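Side-chain contacts in mevalonate diphosphate decarboxylase (Legionella pneumophila, PDB 3LTO), which probably catalyses the ATP-dependent decarboxylation of mevalonate diphosphate to isopentenyl diphosphate, a step of isoprenoid biosynthesis: residues Ala156-Trp161 / Ile169-Lys174; Leu220-Asn225 / Thr229-Ile234; Ile190-Ala195 / Met282-Asn287. One frame throughout, in Å; residues are numbered along the deposited sequence.

Contact 1: Ala156-Trp161 / Ile169-Lys174; sequences APWALW and IDLPYK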
# COMPACT_ATOMS: atom_id res chain seq x y z
N ALA A 156 0.33 13.84 -11.71
CA ALA A 156 0.47 14.15 -13.12
C ALA A 156 1.96 14.24 -13.47
O ALA A 156 2.79 14.50 -12.59
CB ALA A 156 -0.21 15.47 -13.43
N PRO A 157 2.32 14.02 -14.75
CA PRO A 157 1.41 13.70 -15.84
C PRO A 157 0.98 12.23 -15.91
O PRO A 157 0.03 11.89 -16.61
CB PRO A 157 2.19 14.15 -17.08
CG PRO A 157 3.59 13.81 -16.70
CD PRO A 157 3.66 14.33 -15.27
N TRP A 158 1.68 11.36 -15.19
CA TRP A 158 1.33 9.94 -15.17
C TRP A 158 1.18 9.46 -13.73
O TRP A 158 1.92 9.89 -12.85
CB TRP A 158 2.41 9.09 -15.85
CG TRP A 158 2.58 9.36 -17.29
CD1 TRP A 158 3.44 10.25 -17.86
CD2 TRP A 158 1.84 8.77 -18.37
NE1 TRP A 158 3.28 10.25 -19.23
CE2 TRP A 158 2.30 9.36 -19.57
CE3 TRP A 158 0.82 7.81 -18.44
CZ2 TRP A 158 1.78 9.01 -20.82
CZ3 TRP A 158 0.31 7.47 -19.68
CH2 TRP A 158 0.79 8.07 -20.86
N ALA A 159 0.22 8.57 -13.50
CA ALA A 159 -0.02 8.04 -12.16
C ALA A 159 -0.01 6.53 -12.15
O ALA A 159 -0.66 5.89 -12.97
CB ALA A 159 -1.34 8.56 -11.62
N LEU A 160 0.73 5.95 -11.21
CA LEU A 160 0.79 4.51 -11.08
C LEU A 160 0.24 4.15 -9.71
O LEU A 160 0.71 4.65 -8.69
CB LEU A 160 2.22 3.99 -11.20
CG LEU A 160 2.38 2.48 -11.01
CD1 LEU A 160 1.67 1.74 -12.13
CD2 LEU A 160 3.85 2.10 -10.98
N TRP A 161 -0.77 3.29 -9.71
CA TRP A 161 -1.43 2.85 -8.48
C TRP A 161 -1.13 1.37 -8.29
O TRP A 161 -1.48 0.54 -9.13
CB TRP A 161 -2.94 3.11 -8.61
CG TRP A 161 -3.81 2.64 -7.48
CD1 TRP A 161 -3.42 2.29 -6.22
CD2 TRP A 161 -5.24 2.50 -7.51
NE1 TRP A 161 -4.51 1.93 -5.46
CE2 TRP A 161 -5.64 2.06 -6.23
CE3 TRP A 161 -6.21 2.71 -8.50
CZ2 TRP A 161 -6.98 1.81 -5.91
CZ3 TRP A 161 -7.55 2.46 -8.18
CH2 TRP A 161 -7.92 2.02 -6.89
N ILE A 169 4.56 8.76 -11.85
CA ILE A 169 5.68 7.99 -12.37
C ILE A 169 6.28 8.78 -13.53
O ILE A 169 5.56 9.27 -14.40
CB ILE A 169 5.23 6.57 -12.83
CG1 ILE A 169 6.45 5.77 -13.31
CG2 ILE A 169 4.20 6.67 -13.93
CD1 ILE A 169 6.11 4.33 -13.70
N ASP A 170 7.60 8.90 -13.54
CA ASP A 170 8.30 9.66 -14.57
C ASP A 170 8.47 8.88 -15.87
O ASP A 170 9.44 8.13 -16.03
CB ASP A 170 9.65 10.13 -14.04
CG ASP A 170 10.44 10.93 -15.06
OD1 ASP A 170 9.88 11.87 -15.66
OD2 ASP A 170 11.64 10.64 -15.24
N LEU A 171 7.53 9.06 -16.79
CA LEU A 171 7.58 8.39 -18.07
C LEU A 171 7.98 9.37 -19.17
O LEU A 171 7.72 10.57 -19.06
CB LEU A 171 6.23 7.73 -18.38
CG LEU A 171 5.87 6.60 -17.41
CD1 LEU A 171 4.51 6.03 -17.74
CD2 LEU A 171 6.93 5.51 -17.48
N PRO A 172 8.62 8.87 -20.23
CA PRO A 172 9.12 9.58 -21.41
C PRO A 172 8.20 10.53 -22.19
O PRO A 172 8.69 11.46 -22.82
CB PRO A 172 9.61 8.44 -22.31
CG PRO A 172 10.03 7.41 -21.33
CD PRO A 172 8.90 7.43 -20.35
N TYR A 173 6.89 10.30 -22.15
CA TYR A 173 5.98 11.16 -22.90
C TYR A 173 5.17 12.12 -22.03
O TYR A 173 4.73 11.77 -20.94
CB TYR A 173 5.03 10.29 -23.73
CG TYR A 173 5.76 9.39 -24.70
CD1 TYR A 173 6.33 9.91 -25.87
CD2 TYR A 173 5.91 8.03 -24.44
CE1 TYR A 173 7.03 9.09 -26.75
CE2 TYR A 173 6.61 7.20 -25.32
CZ TYR A 173 7.16 7.73 -26.47
OH TYR A 173 7.85 6.92 -27.35
N LYS A 174 4.99 13.34 -22.53
CA LYS A 174 4.25 14.38 -21.82
C LYS A 174 3.59 15.30 -22.85
O LYS A 174 3.96 15.29 -24.02
CB LYS A 174 5.22 15.20 -20.95
CG LYS A 174 6.09 14.35 -20.01
CD LYS A 174 7.29 15.12 -19.49
CE LYS A 174 8.19 14.25 -18.60
NZ LYS A 174 8.77 13.09 -19.34

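Contact 2: Leu220-Asn225 / Thr229-Ile234; sequences LNAFEN and TSIYQI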
# COMPACT_ATOMS: atom_id res chain seq x y z
N LEU A 220 5.40 -0.67 -19.42
CA LEU A 220 6.46 0.10 -18.78
C LEU A 220 7.76 -0.05 -19.56
O LEU A 220 8.49 0.93 -19.75
CB LEU A 220 6.64 -0.36 -17.33
CG LEU A 220 6.14 0.54 -16.19
CD1 LEU A 220 5.04 1.45 -16.67
CD2 LEU A 220 5.67 -0.32 -15.02
N ASN A 221 8.05 -1.26 -20.02
CA ASN A 221 9.26 -1.51 -20.80
C ASN A 221 9.15 -0.77 -22.14
O ASN A 221 10.16 -0.32 -22.68
CB ASN A 221 9.46 -3.01 -21.07
CG ASN A 221 9.95 -3.76 -19.85
OD1 ASN A 221 10.85 -3.30 -19.13
ND2 ASN A 221 9.38 -4.94 -19.61
N ALA A 222 7.94 -0.66 -22.66
CA ALA A 222 7.72 0.03 -23.93
C ALA A 222 8.05 1.51 -23.73
O ALA A 222 8.73 2.11 -24.56
CB ALA A 222 6.27 -0.13 -24.38
N PHE A 223 7.57 2.08 -22.63
CA PHE A 223 7.83 3.47 -22.31
C PHE A 223 9.34 3.73 -22.22
O PHE A 223 9.86 4.64 -22.86
CB PHE A 223 7.14 3.86 -21.00
CG PHE A 223 5.70 4.27 -21.17
CD1 PHE A 223 5.38 5.55 -21.63
CD2 PHE A 223 4.67 3.38 -20.90
CE1 PHE A 223 4.06 5.93 -21.81
CE2 PHE A 223 3.34 3.75 -21.08
CZ PHE A 223 3.03 5.04 -21.54
N GLU A 224 10.03 2.92 -21.42
CA GLU A 224 11.47 3.05 -21.24
C GLU A 224 12.20 3.07 -22.58
O GLU A 224 13.14 3.84 -22.77
CB GLU A 224 12.00 1.90 -20.38
CG GLU A 224 13.52 1.70 -20.41
CD GLU A 224 14.28 2.75 -19.62
OE1 GLU A 224 14.10 2.82 -18.38
OE2 GLU A 224 15.07 3.51 -20.24
N ASN A 225 11.77 2.22 -23.50
CA ASN A 225 12.40 2.15 -24.82
C ASN A 225 11.83 3.13 -25.84
O ASN A 225 12.20 3.08 -27.00
CB ASN A 225 12.29 0.73 -25.39
CG ASN A 225 12.94 -0.31 -24.50
OD1 ASN A 225 14.07 -0.14 -24.04
ND2 ASN A 225 12.23 -1.41 -24.27
N THR A 229 4.93 2.08 -30.83
CA THR A 229 4.21 1.02 -31.51
C THR A 229 3.78 -0.05 -30.51
O THR A 229 2.66 -0.58 -30.59
CB THR A 229 5.09 0.38 -32.62
OG1 THR A 229 5.48 1.38 -33.57
CG2 THR A 229 4.33 -0.71 -33.35
N SER A 230 4.66 -0.39 -29.56
CA SER A 230 4.32 -1.39 -28.55
C SER A 230 3.32 -0.85 -27.52
O SER A 230 2.50 -1.61 -27.00
CB SER A 230 5.58 -1.88 -27.82
OG SER A 230 6.30 -2.80 -28.61
N ILE A 231 3.40 0.44 -27.22
CA ILE A 231 2.47 1.05 -26.28
C ILE A 231 1.08 0.91 -26.91
O ILE A 231 0.12 0.48 -26.26
CB ILE A 231 2.81 2.55 -26.03
CG1 ILE A 231 4.17 2.65 -25.32
CG2 ILE A 231 1.73 3.22 -25.19
CD1 ILE A 231 4.63 4.06 -25.03
N TYR A 232 0.99 1.27 -28.19
CA TYR A 232 -0.26 1.16 -28.94
C TYR A 232 -0.84 -0.26 -28.86
O TYR A 232 -1.97 -0.45 -28.43
CB TYR A 232 -0.02 1.55 -30.40
CG TYR A 232 -0.99 0.97 -31.41
CD1 TYR A 232 -2.34 1.31 -31.39
CD2 TYR A 232 -0.54 0.12 -32.42
CE1 TYR A 232 -3.22 0.82 -32.35
CE2 TYR A 232 -1.41 -0.38 -33.39
CZ TYR A 232 -2.75 -0.02 -33.35
OH TYR A 232 -3.61 -0.49 -34.32
N GLN A 233 -0.05 -1.26 -29.26
CA GLN A 233 -0.48 -2.65 -29.26
C GLN A 233 -0.89 -3.16 -27.88
O GLN A 233 -1.94 -3.79 -27.73
CB GLN A 233 0.63 -3.53 -29.84
CG GLN A 233 1.11 -3.05 -31.20
CD GLN A 233 2.27 -3.87 -31.75
OE1 GLN A 233 3.23 -4.16 -31.04
NE2 GLN A 233 2.18 -4.22 -33.03
N ILE A 234 -0.07 -2.89 -26.88
CA ILE A 234 -0.38 -3.32 -25.52
C ILE A 234 -1.68 -2.68 -25.04
O ILE A 234 -2.57 -3.37 -24.54
CB ILE A 234 0.75 -2.94 -24.55
CG1 ILE A 234 2.07 -3.60 -24.99
CG2 ILE A 234 0.40 -3.39 -23.14
CD1 ILE A 234 3.28 -3.08 -24.25

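Contact 3: Ile190-Ala195 / Met282-Asn287; sequences IPSRVA and MDAGPN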
# COMPACT_ATOMS: atom_id res chain seq x y z
N ILE A 190 -25.52 0.22 -19.67
CA ILE A 190 -24.99 -0.18 -18.38
C ILE A 190 -23.92 0.78 -17.85
O ILE A 190 -22.90 1.01 -18.51
CB ILE A 190 -24.33 -1.58 -18.45
CG1 ILE A 190 -25.24 -2.55 -19.20
CG2 ILE A 190 -24.03 -2.07 -17.04
CD1 ILE A 190 -26.52 -2.89 -18.50
N PRO A 191 -24.13 1.34 -16.65
CA PRO A 191 -23.17 2.27 -16.05
C PRO A 191 -21.83 1.60 -15.74
O PRO A 191 -21.77 0.40 -15.47
CB PRO A 191 -23.87 2.73 -14.77
CG PRO A 191 -25.31 2.65 -15.14
CD PRO A 191 -25.39 1.33 -15.88
N SER A 192 -20.77 2.39 -15.80
CA SER A 192 -19.42 1.91 -15.54
C SER A 192 -19.37 1.09 -14.25
O SER A 192 -18.82 -0.01 -14.21
CB SER A 192 -18.47 3.10 -15.43
OG SER A 192 -17.15 2.68 -15.17
N ARG A 193 -19.96 1.65 -13.20
CA ARG A 193 -20.03 1.03 -11.88
C ARG A 193 -20.65 -0.38 -11.93
O ARG A 193 -20.09 -1.33 -11.38
CB ARG A 193 -20.86 1.94 -10.96
CG ARG A 193 -21.20 1.37 -9.59
CD ARG A 193 -20.01 1.37 -8.67
NE ARG A 193 -19.33 2.66 -8.65
CZ ARG A 193 -18.36 2.97 -7.79
NH1 ARG A 193 -17.97 2.08 -6.88
NH2 ARG A 193 -17.77 4.15 -7.86
N VAL A 194 -21.79 -0.50 -12.59
CA VAL A 194 -22.48 -1.78 -12.71
C VAL A 194 -21.73 -2.77 -13.60
O VAL A 194 -21.68 -3.96 -13.30
CB VAL A 194 -23.91 -1.59 -13.27
CG1 VAL A 194 -24.53 -2.94 -13.61
CG2 VAL A 194 -24.78 -0.87 -12.24
N ALA A 195 -21.13 -2.27 -14.68
CA ALA A 195 -20.38 -3.13 -15.60
C ALA A 195 -19.26 -3.83 -14.84
O ALA A 195 -18.97 -5.00 -15.08
CB ALA A 195 -19.80 -2.29 -16.74
N MSE A 282 -10.27 2.46 -24.33
CA MSE A 282 -11.69 2.58 -24.07
C MSE A 282 -11.95 2.20 -22.62
O MSE A 282 -11.28 1.33 -22.08
CB MSE A 282 -12.49 1.63 -24.94
CG MSE A 282 -12.39 1.82 -26.43
SE MSE A 282 -13.70 0.68 -27.30
CE MSE A 282 -15.25 1.84 -27.14
N ASP A 283 -12.92 2.86 -22.00
CA ASP A 283 -13.31 2.53 -20.63
C ASP A 283 -14.62 1.77 -20.73
O ASP A 283 -15.00 1.33 -21.81
CB ASP A 283 -13.50 3.80 -19.81
CG ASP A 283 -12.19 4.50 -19.53
OD1 ASP A 283 -11.20 3.80 -19.20
OD2 ASP A 283 -12.15 5.75 -19.62
N ALA A 284 -15.31 1.60 -19.61
CA ALA A 284 -16.60 0.90 -19.64
C ALA A 284 -17.59 1.90 -20.22
O ALA A 284 -18.45 2.43 -19.51
CB ALA A 284 -17.02 0.48 -18.22
N GLY A 285 -17.45 2.17 -21.52
CA GLY A 285 -18.32 3.11 -22.18
C GLY A 285 -18.14 3.02 -23.69
O GLY A 285 -17.25 2.31 -24.14
N PRO A 286 -18.96 3.73 -24.48
CA PRO A 286 -18.91 3.73 -25.95
C PRO A 286 -17.83 4.57 -26.64
O PRO A 286 -17.42 4.25 -27.75
CB PRO A 286 -20.30 4.22 -26.33
CG PRO A 286 -20.55 5.26 -25.27
CD PRO A 286 -20.10 4.54 -24.00
N ASN A 287 -17.38 5.64 -25.99
CA ASN A 287 -16.37 6.51 -26.59
C ASN A 287 -15.02 5.84 -26.82
O ASN A 287 -14.64 4.91 -26.12
CB ASN A 287 -16.16 7.77 -25.73
CG ASN A 287 -17.40 8.65 -25.63
OD1 ASN A 287 -18.28 8.61 -26.50
ND2 ASN A 287 -17.47 9.46 -24.59
O HOH W 1 -15.12 3.22 -17.26

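Contact 1: Ala156-Trp161 / Ile169-Lys174
The indole N-H of W158 makes the shortest polar bond between the two segments, with NE1 of W158 2.7 Å from O of Y173. At 178° the N-H...O line is practically straight. The carbonyl oxygen lies in the plane of the indole, at its edge, although the donor is tilted somewhat from the plane of that carbonyl. Over one face, L171 crosses the ring system at about a right angle: its CB makes a CH-pi contact 4.0 Å from the centroid of the five-membered ring of W158, and its CD1 sits on the same face, toward the rim. CG of W158 is turned away from its own carbonyl carbon (chi1 -64°), which directs the indole to the loop.

At the other end, the backbone bond from I169 N to W158 O (3.0 Å) carries on the pairing of the β-hairpin formed by strands 158-162 and 165-168. CG2 of I169 packs 3.6 Å from CB of W158. Within the loop, NZ of K174 curls back to donate to O of L171, 2.7 Å away.

With one edge bonded and one face overlain, the buried indole has its polar group satisfied and its rotation restrained by the chain leaving the hairpin.

Contact 2: Leu220-Asn225 / Thr229-Ile234
One face of the F223 ring receives the end of I231. The CD1 methyl lies over the middle of the ring, 3.7 Å from the F223 centroid and only 10° off the ring normal, in a centred CH-pi contact that leaves it at similar distances from all six ring carbons. The two side chains cross at about a right angle. Beyond the two helices, the F223 ring also meets W158 edge-to-face, while L171 and Y173 of segment 169-174 pack on it as well.

I231 reaches so far because its chain is extended (chi2 180°), and on the way its CG1 passes 3.6 Å from CB of A222. That small methyl is the meeting point of the interface: CB of S230 approaches CB of A222 to 3.9 Å, and I234 comes up to the same methyl from the next turn, though its placement is less certain. A side chain this small is compatible with the axis separation of 8.7 Å between these short segments, which run nearly antiparallel, at 160°, as parts of the two arms of a helical hairpin. The hydroxyl of S230 is engaged with D227, at the turn between them.

No hydrogen bond spans the two segments; the packing between them is apolar, consistent with burial of hydrophobic surface and a close fit, with the aromatic face serving as a platform for a methyl group.

Contact 3: Ile190-Ala195 / Met282-Asn287
Van der Waals contact between S192, A195 and A284 is slight but direct. The methyl of A284 points at the first turn of helix 192-198, where its CB lies 3.8 Å from OG of S192 and makes an apolar contact of 4.2 Å with CB of A195. F246 of helix 228-247 packs on both A195 and A284, which places this small patch against a larger hydrophobic side chain.

Polar contact is made through water. One molecule lies 3.0 Å from OG of S192 and accepts from the backbone N of A284 at 2.9 Å, bridging the helix start and the loop where no direct hydrogen bond exists. OG of S192 stands opposite the backbone N of its own residue (chi1 180°), which brings it to the side facing the loop. A charged pair lies next to this bridge: D283 forms a salt bridge with K15, tying the loop to the N-terminal part of the chain.

Backbone shape completes the account. A284 is the centre of an inverse gamma turn whose first residue is D283, and this bend presents the A284 methyl to the helix; P191 occupies the N-cap position, immediately before the helix.

Small side chains and a shared water thus join loop and helix end lightly, without any direct polar bond.

Overall arrangement
Contacts 1 and 2 are neighbours, with centres about 13 Å apart, and share one aromatic cluster: the loop after the β-hairpin in contact 1 lies on the helical hairpin of contact 2 through P172 and Y173. Contact 3 lies about 24 and 25 Å from them, centre to centre, and touches neither. Their chemistry follows their surroundings. Contact 2 is buried and purely apolar; contact 1, partly buried, mixes aromatic packing with direct hydrogen bonds; contact 3, also partly buried but much smaller, combines slight methyl packing with a water bridge. Helix 228-247 nevertheless links contacts 2 and 3, since one part of it packs in contact 2 and F246 reaches contact 3.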